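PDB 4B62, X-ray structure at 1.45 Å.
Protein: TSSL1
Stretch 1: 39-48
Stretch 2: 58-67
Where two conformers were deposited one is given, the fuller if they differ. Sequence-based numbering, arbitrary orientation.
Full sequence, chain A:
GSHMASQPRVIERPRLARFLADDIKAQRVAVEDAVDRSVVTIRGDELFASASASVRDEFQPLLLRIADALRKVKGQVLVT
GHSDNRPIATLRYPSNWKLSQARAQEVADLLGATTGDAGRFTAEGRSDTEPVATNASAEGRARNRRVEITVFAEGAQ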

ATOM      1  N   VAL A  39      10.289   1.816  -1.302  1.00 11.43           N
ATOM      2  CA  VAL A  39       9.089   0.985  -1.327  1.00 11.12           C
ATOM      3  C   VAL A  39       8.537   0.861   0.085  1.00 10.57           C
ATOM      4  O   VAL A  39       9.209   0.338   0.983  1.00 10.73           O
ATOM      5  CB  VAL A  39       9.358  -0.419  -1.914  1.00 11.27           C
ATOM      6  CG1 VAL A  39       8.046  -1.191  -2.033  1.00 11.41           C
ATOM      7  CG2 VAL A  39      10.049  -0.306  -3.275  1.00 12.21           C
ATOM      8  N   VAL A  40       7.306   1.334   0.277  1.00  9.90           N
ATOM      9  CA  VAL A  40       6.628   1.233   1.564  1.00  9.47           C
ATOM     10  C   VAL A  40       5.615   0.100   1.466  1.00  8.53           C
ATOM     11  O   VAL A  40       4.689   0.158   0.660  1.00 10.18           O
ATOM     12  CB  VAL A  40       5.907   2.535   1.936  1.00 10.18           C
ATOM     13  CG1 VAL A  40       5.297   2.415   3.330  1.00 11.23           C
ATOM     14  CG2 VAL A  40       6.844   3.731   1.841  1.00 12.26           C
ATOM     15  N   THR A  41       5.840  -0.960   2.245  1.00 10.04           N
ATOM     16  CA  THR A  41       4.922  -2.090   2.298  1.00  9.94           C
ATOM     17  C   THR A  41       3.995  -1.926   3.502  1.00  9.93           C
ATOM     18  O   THR A  41       4.462  -1.707   4.618  1.00 11.28           O
ATOM     19  CB  THR A  41       5.662  -3.426   2.401  1.00  9.60           C
ATOM     20  OG1 THR A  41       6.494  -3.597   1.250  1.00 10.61           O
ATOM     21  CG2 THR A  41       4.695  -4.592   2.486  1.00 10.59           C
ATOM     22  N   ILE A  42       2.696  -2.015   3.246  1.00 10.00           N
ATOM     23  CA  ILE A  42       1.689  -1.879   4.288  1.00 10.16           C
ATOM     24  C   ILE A  42       0.724  -3.062   4.184  1.00 10.26           C
ATOM     25  O   ILE A  42       0.061  -3.240   3.156  1.00 10.09           O
ATOM     26  CB  ILE A  42       0.895  -0.566   4.165  1.00  9.96           C
ATOM     27  CG1 ILE A  42       1.821   0.631   3.958  1.00 11.65           C
ATOM     28  CG2 ILE A  42      -0.000  -0.389   5.392  1.00  9.84           C
ATOM     29  CD1 ILE A  42       1.132   1.971   3.912  1.00 13.65           C
ATOM     30  N   ARG A  43       0.652  -3.893   5.228  1.00 10.81           N
ATOM     31  CA  ARG A  43      -0.336  -4.961   5.269  0.52 10.82           C
ATOM     32  C   ARG A  43      -1.738  -4.352   5.119  1.00  9.89           C
ATOM     33  O   ARG A  43      -2.031  -3.277   5.681  1.00 10.08           O
ATOM     34  CB  ARG A  43      -0.274  -5.731   6.597  0.52 13.27           C
ATOM     35  CG  ARG A  43       0.919  -6.655   6.863  0.52 15.82           C
ATOM     36  CD  ARG A  43       0.661  -7.340   8.211  0.52 17.86           C
ATOM     37  NE  ARG A  43       1.579  -8.400   8.645  0.52 15.68           N
ATOM     38  CZ  ARG A  43       2.709  -8.213   9.333  0.52 15.02           C
ATOM     39  NH1 ARG A  43       3.126  -6.988   9.637  0.52 17.77           N
ATOM     40  NH2 ARG A  43       3.444  -9.264   9.699  0.52 11.40           N
ATOM     41  N   GLY A  44      -2.609  -5.047   4.397  1.00  9.54           N
ATOM     42  CA  GLY A  44      -3.996  -4.594   4.255  1.00  9.25           C
ATOM     43  C   GLY A  44      -4.676  -4.368   5.596  1.00  9.82           C
ATOM     44  O   GLY A  44      -5.500  -3.469   5.721  1.00 10.51           O
ATOM     45  N   ASP A  45      -4.323  -5.182   6.595  0.50  9.69           N
ATOM     46  CA  ASP A  45      -4.937  -5.074   7.920  0.50 10.31           C
ATOM     47  C   ASP A  45      -4.674  -3.719   8.582  0.50 10.06           C
ATOM     48  O   ASP A  45      -5.394  -3.343   9.500  0.50 11.34           O
ATOM     49  CB  ASP A  45      -4.436  -6.166   8.880  0.50 12.71           C
ATOM     50  CG  ASP A  45      -4.555  -7.574   8.315  0.50 14.90           C
ATOM     51  OD1 ASP A  45      -5.578  -7.914   7.685  0.50 15.57           O
ATOM     52  OD2 ASP A  45      -3.603  -8.357   8.525  0.50 18.03           O
ATOM     53  N   GLU A  46      -3.634  -3.005   8.156  1.00  9.82           N
ATOM     54  CA  GLU A  46      -3.319  -1.686   8.712  1.00  9.35           C
ATOM     55  C   GLU A  46      -4.173  -0.562   8.137  1.00  8.84           C
ATOM     56  O   GLU A  46      -4.106   0.550   8.654  1.00 10.38           O
ATOM     57  CB  GLU A  46      -1.838  -1.339   8.512  1.00 10.37           C
ATOM     58  CG  GLU A  46      -0.868  -2.328   9.142  1.00 12.20           C
ATOM     59  CD  GLU A  46      -0.963  -2.427  10.649  1.00 12.11           C
ATOM     60  OE1 GLU A  46      -1.534  -1.515  11.285  1.00 12.86           O
ATOM     61  OE2 GLU A  46      -0.451  -3.433  11.182  1.00 16.94           O
ATOM     62  N   LEU A  47      -4.939  -0.851   7.075  1.00  8.95           N
ATOM     63  CA  LEU A  47      -5.692   0.165   6.331  1.00  9.63           C
ATOM     64  C   LEU A  47      -7.173  -0.120   6.186  1.00  9.55           C
ATOM     65  O   LEU A  47      -7.981   0.801   6.283  1.00 11.42           O
ATOM     66  CB  LEU A  47      -5.090   0.319   4.936  1.00 10.07           C
ATOM     67  CG  LEU A  47      -3.689   0.934   4.920  1.00 10.94           C
ATOM     68  CD1 LEU A  47      -3.116   0.788   3.519  1.00 12.79           C
ATOM     69  CD2 LEU A  47      -3.660   2.391   5.371  1.00 10.79           C
ATOM     70  N   PHE A  48      -7.512  -1.381   5.912  1.00  9.87           N
ATOM     71  CA  PHE A  48      -8.835  -1.763   5.439  1.00 10.56           C
ATOM     72  C   PHE A  48      -9.468  -2.774   6.387  1.00 11.66           C
ATOM     73  O   PHE A  48      -8.781  -3.643   6.927  1.00 12.17           O
ATOM     74  CB  PHE A  48      -8.752  -2.472   4.071  1.00 11.71           C
ATOM     75  CG  PHE A  48      -7.896  -1.777   3.034  1.00 11.08           C
ATOM     76  CD1 PHE A  48      -8.331  -0.640   2.388  1.00 13.16           C
ATOM     77  CD2 PHE A  48      -6.637  -2.285   2.708  1.00 11.09           C
ATOM     78  CE1 PHE A  48      -7.539  -0.018   1.449  1.00 12.99           C
ATOM     79  CE2 PHE A  48      -5.851  -1.658   1.770  1.00 11.21           C
ATOM     80  CZ  PHE A  48      -6.308  -0.527   1.144  1.00 12.60           C
TER
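Stretch 2 (58-67) EFQPLLLRIA

No hydrogen bond joins the two stretches, and their tightest point is an unusually short methyl-to-methyl approach: I42 CD1 lies 3.2 Å from I66 CD1, well inside the usual spacing of two methyl carbons, although I66 was deposited in two conformers and the distance belongs to the one given. Stretch 1 runs as a β-strand through V39–R43, turns through a short 3-10 segment at G44–E46, where E46 N donates a hydrogen bond to R43 O (3.0 Å), and ends in a loop at L47 and F48. Stretch 2 is helical through P61–A67 and continues beyond, its turns held by hydrogen bonds such as I66 N to L62 O (3.2 Å) and A67 N to L63 O (2.9 Å). Helix and strand are antiparallel, at 178° between their N-to-C directions, with axes 11.9 Å apart at closest approach. This course sets V40 opposite I66 and, past the strand's end, L47 opposite F59.

Alternation along the strand turns V40 and I42 toward the helix and leaves V39 and T41 out of its reach. V40 CG1 meets I66 CD1 at 4.2 Å; I42 CG2 reaches L62 CD2 at 4.0 Å, and I42 CD1 reaches L63 CD2 at 4.3 Å. L62 and I66, one helical turn apart, both point toward the strand. L47 starts away from the helix, but its side chain (chi1 m, chi2 t) brings the tip back, placing CD2 3.7 Å from L63 CG and 4.1 Å from L62 CD2.

The closest approaches of stretch 1 to F59 come from backbone carbonyl oxygens. E46 O lies 3.3 Å from F59 CB, and L47 O sits at the ring edge, 4.0 Å from F59 CD2. E46 CB also packs 4.0 Å from L62 CD2. Altogether 386 Å² is buried, summed over both sides.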

ATOM      1  N   GLU A  58     -10.161   5.537  11.097  1.00 10.62           N
ATOM      2  CA  GLU A  58      -9.171   5.483  12.175  1.00 12.27           C
ATOM      3  C   GLU A  58      -7.732   5.260  11.690  1.00 11.38           C
ATOM      4  O   GLU A  58      -6.774   5.573  12.417  1.00 12.79           O
ATOM      5  CB  GLU A  58      -9.552   4.434  13.227  1.00 12.95           C
ATOM      6  CG  GLU A  58      -9.769   3.010  12.723  1.00 12.41           C
ATOM      7  CD  GLU A  58     -11.221   2.686  12.382  1.00 11.87           C
ATOM      8  OE1 GLU A  58     -11.911   3.537  11.767  1.00 13.24           O
ATOM      9  OE2 GLU A  58     -11.652   1.558  12.720  1.00 14.41           O
ATOM     10  N   PHE A  59      -7.588   4.748  10.462  1.00 11.35           N
ATOM     11  CA  PHE A  59      -6.273   4.430   9.883  1.00 11.76           C
ATOM     12  C   PHE A  59      -5.850   5.374   8.772  1.00 11.36           C
ATOM     13  O   PHE A  59      -4.731   5.278   8.260  1.00 12.31           O
ATOM     14  CB  PHE A  59      -6.234   2.981   9.407  1.00 12.54           C
ATOM     15  CG  PHE A  59      -6.574   1.984  10.485  1.00 11.75           C
ATOM     16  CD1 PHE A  59      -6.229   2.227  11.820  1.00 12.22           C
ATOM     17  CD2 PHE A  59      -7.252   0.830  10.180  1.00 12.18           C
ATOM     18  CE1 PHE A  59      -6.544   1.327  12.816  1.00 13.08           C
ATOM     19  CE2 PHE A  59      -7.573  -0.074  11.177  1.00 14.93           C
ATOM     20  CZ  PHE A  59      -7.221   0.181  12.489  1.00 14.03           C
ATOM     21  N   GLN A  60      -6.724   6.302   8.407  1.00 11.11           N
ATOM     22  CA  GLN A  60      -6.342   7.353   7.475  1.00 12.28           C
ATOM     23  C   GLN A  60      -5.094   8.138   7.877  1.00 11.41           C
ATOM     24  O   GLN A  60      -4.321   8.521   7.003  1.00 12.88           O
ATOM     25  CB  GLN A  60      -7.522   8.253   7.153  1.00 13.42           C
ATOM     26  CG  GLN A  60      -8.478   7.510   6.246  1.00 15.63           C
ATOM     27  CD  GLN A  60      -9.684   8.297   5.838  1.00 19.06           C
ATOM     28  OE1 GLN A  60      -9.702   9.513   5.926  1.00 23.41           O
ATOM     29  NE2 GLN A  60     -10.707   7.594   5.373  1.00 21.74           N
ATOM     30  N   PRO A  61      -4.868   8.356   9.187  1.00 11.29           N
ATOM     31  CA  PRO A  61      -3.650   9.093   9.520  1.00 12.07           C
ATOM     32  C   PRO A  61      -2.358   8.395   9.064  1.00 11.81           C
ATOM     33  O   PRO A  61      -1.379   9.065   8.780  1.00 12.17           O
ATOM     34  CB  PRO A  61      -3.726   9.213  11.031  1.00 13.17           C
ATOM     35  CG  PRO A  61      -5.193   9.223  11.329  1.00 12.88           C
ATOM     36  CD  PRO A  61      -5.756   8.216  10.357  1.00 11.74           C
ATOM     37  N   LEU A  62      -2.363   7.063   8.977  1.00 11.26           N
ATOM     38  CA  LEU A  62      -1.192   6.354   8.459  1.00 11.32           C
ATOM     39  C   LEU A  62      -0.905   6.779   7.018  1.00 11.33           C
ATOM     40  O   LEU A  62       0.239   7.104   6.665  1.00 12.59           O
ATOM     41  CB  LEU A  62      -1.377   4.840   8.562  1.00 11.61           C
ATOM     42  CG  LEU A  62      -0.305   3.963   7.900  1.00 12.15           C
ATOM     43  CD1 LEU A  62       1.083   4.278   8.454  1.00 13.76           C
ATOM     44  CD2 LEU A  62      -0.629   2.484   8.077  1.00 12.91           C
ATOM     45  N   LEU A  63      -1.939   6.791   6.180  1.00 10.37           N
ATOM     46  CA  LEU A  63      -1.754   7.251   4.799  1.00 11.99           C
ATOM     47  C   LEU A  63      -1.417   8.729   4.748  1.00 10.98           C
ATOM     48  O   LEU A  63      -0.692   9.171   3.868  1.00 12.64           O
ATOM     49  CB  LEU A  63      -2.961   6.947   3.932  1.00 13.84           C
ATOM     50  CG  LEU A  63      -3.113   5.510   3.481  1.00 15.84           C
ATOM     51  CD1 LEU A  63      -4.241   5.430   2.476  1.00 17.23           C
ATOM     52  CD2 LEU A  63      -1.833   4.963   2.849  1.00 17.13           C
ATOM     53  N   LEU A  64      -1.955   9.516   5.675  1.00 11.62           N
ATOM     54  CA  LEU A  64      -1.581  10.930   5.739  1.00 11.20           C
ATOM     55  C   LEU A  64      -0.075  11.110   5.986  1.00 12.22           C
ATOM     56  O   LEU A  64       0.553  11.960   5.369  1.00 13.53           O
ATOM     57  CB  LEU A  64      -2.404  11.662   6.801  1.00 11.98           C
ATOM     58  CG  LEU A  64      -2.179  13.169   6.888  1.00 13.77           C
ATOM     59  CD1 LEU A  64      -2.455  13.850   5.562  1.00 15.84           C
ATOM     60  CD2 LEU A  64      -3.078  13.703   7.984  1.00 15.11           C
ATOM     61  N   ARG A  65       0.508  10.297   6.863  1.00 10.99           N
ATOM     62  CA  ARG A  65       1.955  10.371   7.112  1.00 12.53           C
ATOM     63  C   ARG A  65       2.752  10.009   5.861  1.00 13.09           C
ATOM     64  O   ARG A  65       3.825  10.589   5.604  1.00 14.22           O
ATOM     65  CB  ARG A  65       2.352   9.479   8.281  1.00 13.64           C
ATOM     66  CG  ARG A  65       1.764   9.974   9.588  1.00 13.89           C
ATOM     67  CD  ARG A  65       2.316   9.260  10.784  1.00 14.37           C
ATOM     68  NE  ARG A  65       1.839   7.897  10.921  1.00 14.91           N
ATOM     69  CZ  ARG A  65       0.694   7.543  11.497  1.00 15.37           C
ATOM     70  NH1 ARG A  65      -0.172   8.466  11.911  1.00 15.76           N
ATOM     71  NH2 ARG A  65       0.402   6.257  11.634  1.00 15.68           N
ATOM     72  N   ILE A  66       2.233   9.058   5.088  1.00 12.65           N
ATOM     73  CA  ILE A  66       2.879   8.748   3.824  0.59 12.58           C
ATOM     74  C   ILE A  66       2.759   9.919   2.856  1.00 12.87           C
ATOM     75  O   ILE A  66       3.743  10.291   2.221  1.00 14.72           O
ATOM     76  CB  ILE A  66       2.377   7.418   3.254  0.59 13.32           C
ATOM     77  CG1 ILE A  66       2.885   6.310   4.170  0.59 15.17           C
ATOM     78  CG2 ILE A  66       2.872   7.215   1.829  0.59 14.80           C
ATOM     79  CD1 ILE A  66       2.132   5.022   4.067  0.59 16.13           C
ATOM     80  N   ALA A  67       1.586  10.531   2.765  1.00 12.17           N
ATOM     81  CA  ALA A  67       1.424  11.731   1.942  1.00 12.99           C
ATOM     82  C   ALA A  67       2.382  12.851   2.343  1.00 14.79           C
ATOM     83  O   ALA A  67       2.935  13.539   1.473  1.00 16.67           O
ATOM     84  CB  ALA A  67      -0.012  12.234   1.989  1.00 13.99           C
TER